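Local atomic coordinates of AbiEi antitoxin C-terminal domain-containing protein (Mycobacterium tuberculosis, PDB entry 1ZEL), a protein that is of unknown function but probably binds DNA, combining a winged-helix fold with a domain related to the C-terminal part of AbiEi antitoxins. Residues T262-A267 against E286-L291; A234-D239 against P279-V284. One frame throughout, in Å; residues are numbered along the deposited sequence. Where two conformers were deposited one is given.

Contact 1: residues T262-A267 against E286-L291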
loop_
_atom_site.group_PDB
_atom_site.type_symbol
_atom_site.label_atom_id
_atom_site.label_comp_id
_atom_site.label_asym_id
_atom_site.label_seq_id
_atom_site.Cartn_x
_atom_site.Cartn_y
_atom_site.Cartn_z
ATOM N N THR A 262 10.215 -25.090 9.055
ATOM C CA THR A 262 9.635 -23.776 9.297
ATOM C C THR A 262 8.127 -23.859 9.433
ATOM O O THR A 262 7.508 -24.774 8.880
ATOM C CB THR A 262 10.006 -22.767 8.165
ATOM O OG1 THR A 262 9.777 -21.432 8.635
ATOM C CG2 THR A 262 9.152 -23.022 6.922
ATOM N N ARG A 263 7.543 -22.930 10.194
ATOM C CA ARG A 263 6.090 -22.839 10.307
ATOM C C ARG A 263 5.580 -21.723 9.412
ATOM O O ARG A 263 6.218 -20.680 9.286
ATOM C CB ARG A 263 5.668 -22.582 11.756
ATOM C CG ARG A 263 5.743 -23.790 12.673
ATOM C CD ARG A 263 5.300 -23.413 14.097
ATOM N NE ARG A 263 5.404 -24.520 15.051
ATOM C CZ ARG A 263 6.282 -24.585 16.054
ATOM N NH1 ARG A 263 7.159 -23.605 16.258
ATOM N NH2 ARG A 263 6.276 -25.631 16.874
ATOM N N PHE A 264 4.438 -21.958 8.783
ATOM C CA PHE A 264 3.757 -20.953 8.001
ATOM C C PHE A 264 2.609 -20.550 8.882
ATOM O O PHE A 264 1.641 -21.279 9.000
ATOM C CB PHE A 264 3.239 -21.508 6.662
ATOM C CG PHE A 264 3.084 -20.443 5.597
ATOM C CD1 PHE A 264 3.412 -20.696 4.284
ATOM C CD2 PHE A 264 2.632 -19.164 5.933
ATOM C CE1 PHE A 264 3.291 -19.694 3.309
ATOM C CE2 PHE A 264 2.514 -18.164 4.969
ATOM C CZ PHE A 264 2.856 -18.431 3.662
ATOM N N THR A 265 2.751 -19.411 9.546
ATOM C CA THR A 265 1.813 -18.999 10.579
ATOM C C THR A 265 1.914 -17.481 10.766
ATOM O O THR A 265 2.973 -16.903 10.541
ATOM C CB THR A 265 2.092 -19.714 11.940
ATOM O OG1 THR A 265 1.024 -19.427 12.856
ATOM C CG2 THR A 265 3.425 -19.249 12.569
ATOM N N THR A 266 0.822 -16.845 11.189
ATOM C CA THR A 266 0.882 -15.422 11.553
ATOM C C THR A 266 1.145 -15.247 13.049
ATOM O O THR A 266 1.491 -14.145 13.522
ATOM C CB THR A 266 -0.392 -14.661 11.152
ATOM O OG1 THR A 266 -1.539 -15.380 11.605
ATOM C CG2 THR A 266 -0.469 -14.520 9.650
ATOM N N ALA A 267 0.979 -16.351 13.781
ATOM C CA ALA A 267 1.211 -16.432 15.215
ATOM C C ALA A 267 0.982 -17.891 15.591
ATOM O O ALA A 267 -0.155 -18.372 15.578
ATOM C CB ALA A 267 0.246 -15.498 16.002
ATOM N N GLU A 286 0.302 -23.845 9.104
ATOM C CA GLU A 286 -0.744 -23.574 10.089
ATOM C C GLU A 286 -1.704 -22.499 9.605
ATOM O O GLU A 286 -2.630 -22.079 10.320
ATOM C CB GLU A 286 -0.100 -23.173 11.410
ATOM C CG GLU A 286 0.845 -24.235 11.909
ATOM C CD GLU A 286 1.546 -23.896 13.204
ATOM O OE1 GLU A 286 1.420 -22.751 13.698
ATOM O OE2 GLU A 286 2.227 -24.801 13.735
ATOM N N LEU A 287 -1.528 -22.103 8.353
ATOM C CA LEU A 287 -2.204 -20.925 7.844
ATOM C C LEU A 287 -2.973 -21.123 6.543
ATOM O O LEU A 287 -4.168 -20.906 6.511
ATOM C CB LEU A 287 -1.200 -19.779 7.695
ATOM C CG LEU A 287 -1.630 -18.466 7.033
ATOM C CD1 LEU A 287 -2.636 -17.745 7.894
ATOM C CD2 LEU A 287 -0.373 -17.632 6.873
ATOM N N VAL A 288 -2.281 -21.485 5.473
ATOM C CA VAL A 288 -2.882 -21.461 4.152
ATOM C C VAL A 288 -3.988 -22.520 4.041
ATOM O O VAL A 288 -5.165 -22.170 3.890
ATOM C CB VAL A 288 -1.816 -21.574 3.048
ATOM C CG1 VAL A 288 -2.452 -21.736 1.668
ATOM C CG2 VAL A 288 -0.919 -20.311 3.062
ATOM N N VAL A 289 -3.624 -23.797 4.173
ATOM C CA VAL A 289 -4.623 -24.889 4.126
ATOM C C VAL A 289 -5.663 -24.821 5.276
ATOM O O VAL A 289 -6.872 -24.892 5.028
ATOM C CB VAL A 289 -3.945 -26.276 3.932
ATOM C CG1 VAL A 289 -4.982 -27.386 3.790
ATOM C CG2 VAL A 289 -3.090 -26.246 2.681
ATOM N N PRO A 290 -5.219 -24.600 6.522
ATOM C CA PRO A 290 -6.200 -24.385 7.601
ATOM C C PRO A 290 -7.248 -23.273 7.368
ATOM O O PRO A 290 -8.415 -23.452 7.752
ATOM C CB PRO A 290 -5.315 -24.029 8.800
ATOM C CG PRO A 290 -4.033 -24.701 8.500
ATOM C CD PRO A 290 -3.839 -24.548 7.039
ATOM N N LEU A 291 -6.854 -22.138 6.776
ATOM C CA LEU A 291 -7.829 -21.126 6.355
ATOM C C LEU A 291 -8.743 -21.624 5.250
ATOM O O LEU A 291 -9.942 -21.370 5.299
ATOM C CB LEU A 291 -7.174 -19.828 5.872
ATOM C CG LEU A 291 -6.638 -18.907 6.960
ATOM C CD1 LEU A 291 -5.976 -17.717 6.324
ATOM C CD2 LEU A 291 -7.727 -18.463 7.949
#

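Contact 2: residues A234-D239 against P279-V284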
loop_
_atom_site.group_PDB
_atom_site.type_symbol
_atom_site.label_atom_id
_atom_site.label_comp_id
_atom_site.label_asym_id
_atom_site.label_seq_id
_atom_site.Cartn_x
_atom_site.Cartn_y
_atom_site.Cartn_z
ATOM N N ALA A 234 7.714 -19.222 0.296
ATOM C CA ALA A 234 7.393 -18.727 -1.051
ATOM C C ALA A 234 7.185 -19.885 -1.998
ATOM O O ALA A 234 6.299 -19.857 -2.858
ATOM C CB ALA A 234 8.523 -17.818 -1.576
ATOM N N SER A 235 8.025 -20.903 -1.849
ATOM C CA SER A 235 7.934 -22.078 -2.700
ATOM C C SER A 235 6.657 -22.857 -2.434
ATOM O O SER A 235 6.010 -23.349 -3.373
ATOM C CB SER A 235 9.165 -22.967 -2.554
ATOM O OG SER A 235 10.321 -22.218 -2.847
ATOM N N TYR A 236 6.285 -22.955 -1.157
ATOM C CA TYR A 236 5.014 -23.552 -0.762
ATOM C C TYR A 236 3.788 -22.782 -1.293
ATOM O O TYR A 236 2.761 -23.385 -1.620
ATOM C CB TYR A 236 4.937 -23.613 0.765
ATOM C CG TYR A 236 3.678 -24.263 1.268
ATOM C CD1 TYR A 236 3.460 -25.624 1.089
ATOM C CD2 TYR A 236 2.709 -23.522 1.944
ATOM C CE1 TYR A 236 2.306 -26.243 1.559
ATOM C CE2 TYR A 236 1.544 -24.136 2.412
ATOM C CZ TYR A 236 1.349 -25.489 2.213
ATOM O OH TYR A 236 0.205 -26.093 2.687
ATOM N N LEU A 237 3.881 -21.454 -1.351
ATOM C CA LEU A 237 2.822 -20.649 -2.004
ATOM C C LEU A 237 2.685 -20.995 -3.496
ATOM O O LEU A 237 1.565 -21.147 -4.013
ATOM C CB LEU A 237 3.049 -19.128 -1.772
ATOM C CG LEU A 237 2.795 -18.633 -0.320
ATOM C CD1 LEU A 237 3.195 -17.162 -0.179
ATOM C CD2 LEU A 237 1.338 -18.824 0.147
ATOM N N LEU A 238 3.805 -21.192 -4.188
ATOM C CA LEU A 238 3.718 -21.642 -5.580
ATOM C C LEU A 238 2.970 -22.958 -5.676
ATOM O O LEU A 238 2.115 -23.115 -6.541
ATOM C CB LEU A 238 5.089 -21.761 -6.244
ATOM C CG LEU A 238 5.877 -20.464 -6.483
ATOM C CD1 LEU A 238 7.093 -20.700 -7.365
ATOM C CD2 LEU A 238 5.008 -19.394 -7.084
ATOM N N ASP A 239 3.319 -23.888 -4.780
ATOM C CA ASP A 239 2.712 -25.215 -4.712
ATOM C C ASP A 239 1.213 -25.071 -4.477
ATOM O O ASP A 239 0.400 -25.630 -5.211
ATOM C CB ASP A 239 3.389 -26.008 -3.571
ATOM C CG ASP A 239 3.099 -27.508 -3.632
ATOM O OD1 ASP A 239 1.958 -27.883 -3.374
ATOM O OD2 ASP A 239 4.024 -28.296 -3.944
ATOM N N PRO A 279 6.688 -31.889 3.460
ATOM C CA PRO A 279 8.109 -32.232 3.569
ATOM C C PRO A 279 8.967 -31.707 2.394
ATOM O O PRO A 279 10.171 -31.494 2.566
ATOM C CB PRO A 279 8.091 -33.766 3.622
ATOM C CG PRO A 279 6.804 -34.152 2.940
ATOM C CD PRO A 279 5.841 -33.095 3.370
ATOM N N GLU A 280 8.346 -31.488 1.232
ATOM C CA GLU A 280 9.022 -30.933 0.064
ATOM C C GLU A 280 9.648 -29.567 0.389
ATOM O O GLU A 280 10.646 -29.175 -0.194
ATOM C CB GLU A 280 8.019 -30.805 -1.092
ATOM C CG GLU A 280 7.259 -32.111 -1.453
ATOM C CD GLU A 280 6.054 -32.433 -0.546
ATOM O OE1 GLU A 280 5.642 -31.578 0.269
ATOM O OE2 GLU A 280 5.504 -33.560 -0.655
ATOM N N TYR A 281 9.039 -28.848 1.340
ATOM C CA TYR A 281 9.479 -27.490 1.694
ATOM C C TYR A 281 9.909 -27.388 3.144
ATOM O O TYR A 281 10.180 -26.285 3.648
ATOM C CB TYR A 281 8.375 -26.467 1.372
ATOM C CG TYR A 281 7.818 -26.695 -0.002
ATOM C CD1 TYR A 281 6.633 -27.411 -0.186
ATOM C CD2 TYR A 281 8.523 -26.292 -1.130
ATOM C CE1 TYR A 281 6.144 -27.660 -1.475
ATOM C CE2 TYR A 281 8.042 -26.543 -2.411
ATOM C CZ TYR A 281 6.853 -27.238 -2.573
ATOM O OH TYR A 281 6.368 -27.478 -3.847
ATOM N N GLN A 282 9.999 -28.551 3.800
ATOM C CA GLN A 282 10.218 -28.667 5.235
ATOM C C GLN A 282 9.372 -27.658 5.981
ATOM O O GLN A 282 9.875 -26.837 6.740
ATOM C CB GLN A 282 11.723 -28.550 5.576
ATOM C CG GLN A 282 12.577 -29.730 4.994
ATOM C CD GLN A 282 12.290 -31.040 5.701
ATOM O OE1 GLN A 282 12.567 -31.173 6.886
ATOM N NE2 GLN A 282 11.704 -32.002 4.988
ATOM N N LEU A 283 8.066 -27.729 5.738
ATOM C CA LEU A 283 7.167 -26.699 6.189
ATOM C C LEU A 283 5.951 -27.289 6.865
ATOM O O LEU A 283 5.318 -28.218 6.342
ATOM C CB LEU A 283 6.748 -25.850 4.970
ATOM C CG LEU A 283 5.907 -24.613 5.181
ATOM C CD1 LEU A 283 6.311 -23.608 4.161
ATOM C CD2 LEU A 283 4.454 -24.947 5.038
ATOM N N VAL A 284 5.635 -26.733 8.030
ATOM C CA VAL A 284 4.382 -27.011 8.723
ATOM C C VAL A 284 3.451 -25.816 8.426
ATOM O O VAL A 284 3.735 -24.684 8.811
ATOM C CB VAL A 284 4.601 -27.173 10.241
ATOM C CG1 VAL A 284 3.264 -27.320 10.958
ATOM C CG2 VAL A 284 5.486 -28.419 10.511
#

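Contact 1: residues T262-A267 against E286-L291
Glu286 reaches back across the end of strand 262-264 and meets Phe264, Thr265 and Arg263 in turn. Its backbone N donates to Phe264 O (2.9 Å). Its CB rests on the same Phe264 O and beside Thr265 CB. From CG the chain is extended (chi2 179°) and runs alongside Thr265, pointing the same way. The carboxylate splits its partners. OE1 is hydrogen-bonded to His268 ND1. Glu286 OE1 also lies 3.5 Å from Thr265 OG1, a weak bond at most. Glu286 OE2 lies 3.4 Å from Arg263 CD and at the edge of the guanidinium, 3.5 Å from Arg263 NE. At this distance the salt bridge is long, and it is doubtful because Arg263 was deposited in two conformers. Thr265 OG1 accepts from Ala267 N (3.2 Å), two residues on, which makes an ST turn just past the strand.

The other half of the contact is apolar. Val288 CG2 sits over the centre of the Phe264 ring, 4.3 Å from its centroid, in a CH-pi contact. Leu287 CD2 approaches the ring obliquely, 3.5 Å from Phe264 CE2. Leu287 holds the N-cap position, and Asp285 binds the first backbone N-H groups of the helix. The contact thus joins an outer strand of the small mixed sheet to the start of helix 288-296. Trp200 of helix 200-203 touches Thr266 and Leu287, and Phe264 also packs on Leu283 of strand 283-285.

Contact 2: residues A234-D239 against P279-V284
Tyr281 has CG anti to its carbonyl carbon (chi1 -47°), and the ring lies against helix 228-240. Tyr236 has CG anti to its backbone N (chi1 -178°), and Leu283 packs on one face of its ring. The motif on the strand side is a G1 beta bulge: Gln282 and Leu283 both face one residue of strand 276-278, at the turn between two antiparallel strands. Tyr281 comes just before the bulge, and Leu283 opens strand 283-285. Both have side chains directed at the helix.

The Tyr281 ring lies flat on the helix backbone. Tyr236 CA stands over its face, 4.2 Å from the ring centroid, in a CH-pi contact. Ser235 CB adds a contact of 3.7 Å with Tyr281 CD2. The two tyrosine side chains cross at about a right angle, and Tyr281 CD1 lies at the edge of the Tyr236 ring, 3.9 Å from Tyr236 CD1.

Both methyls of Leu283 lie on the same face of the Tyr236 ring. CD2 is over the ring centre, 3.8 Å from the centroid, and Leu283 CD1 reaches back to Tyr236 CB at 3.7 Å. Tyr236 OH is hydrogen-bonded to Asp285, which also binds the start of helix 288-296. Leu251 and Gln248 of helix 244-251 touch the Tyr281 ring as well. The contact lays the hairpin against helix 228-240, with helix 244-251 alongside.

At its tip Tyr281 OH donates to Asp239 OD2. The distance of 2.5 Å between Tyr281 OH and Asp239 OD2 is very short and its exact value is doubtful. OD2 lies in the plane of the Tyr281 ring, while the carboxylate is turned 79° to that plane.

Overall arrangement
Of the contacting parts, helix 228-240 comes first in the chain and supplies residues 234-239. The chain continues through helix 244-251 to strand 262-264, then through strand 276-278. Contact 2 closes the longer loop when residues 279-284 return to helix 228-240. Contact 1 closes the shorter one when residues 286-291 meet the end of strand 262-264; residues 270-272 within that loop are not modelled. The two loops cross, because the segments alternate along the chain. The contacts share one sheet: strands 262-264 and 283-285 are parallel neighbours, with backbone pairing of Thr262 and Phe264 to Val284. Phe264 and Val289 both touch Tyr236, which ties helix 228-240, the sheet and the C-terminal helix together.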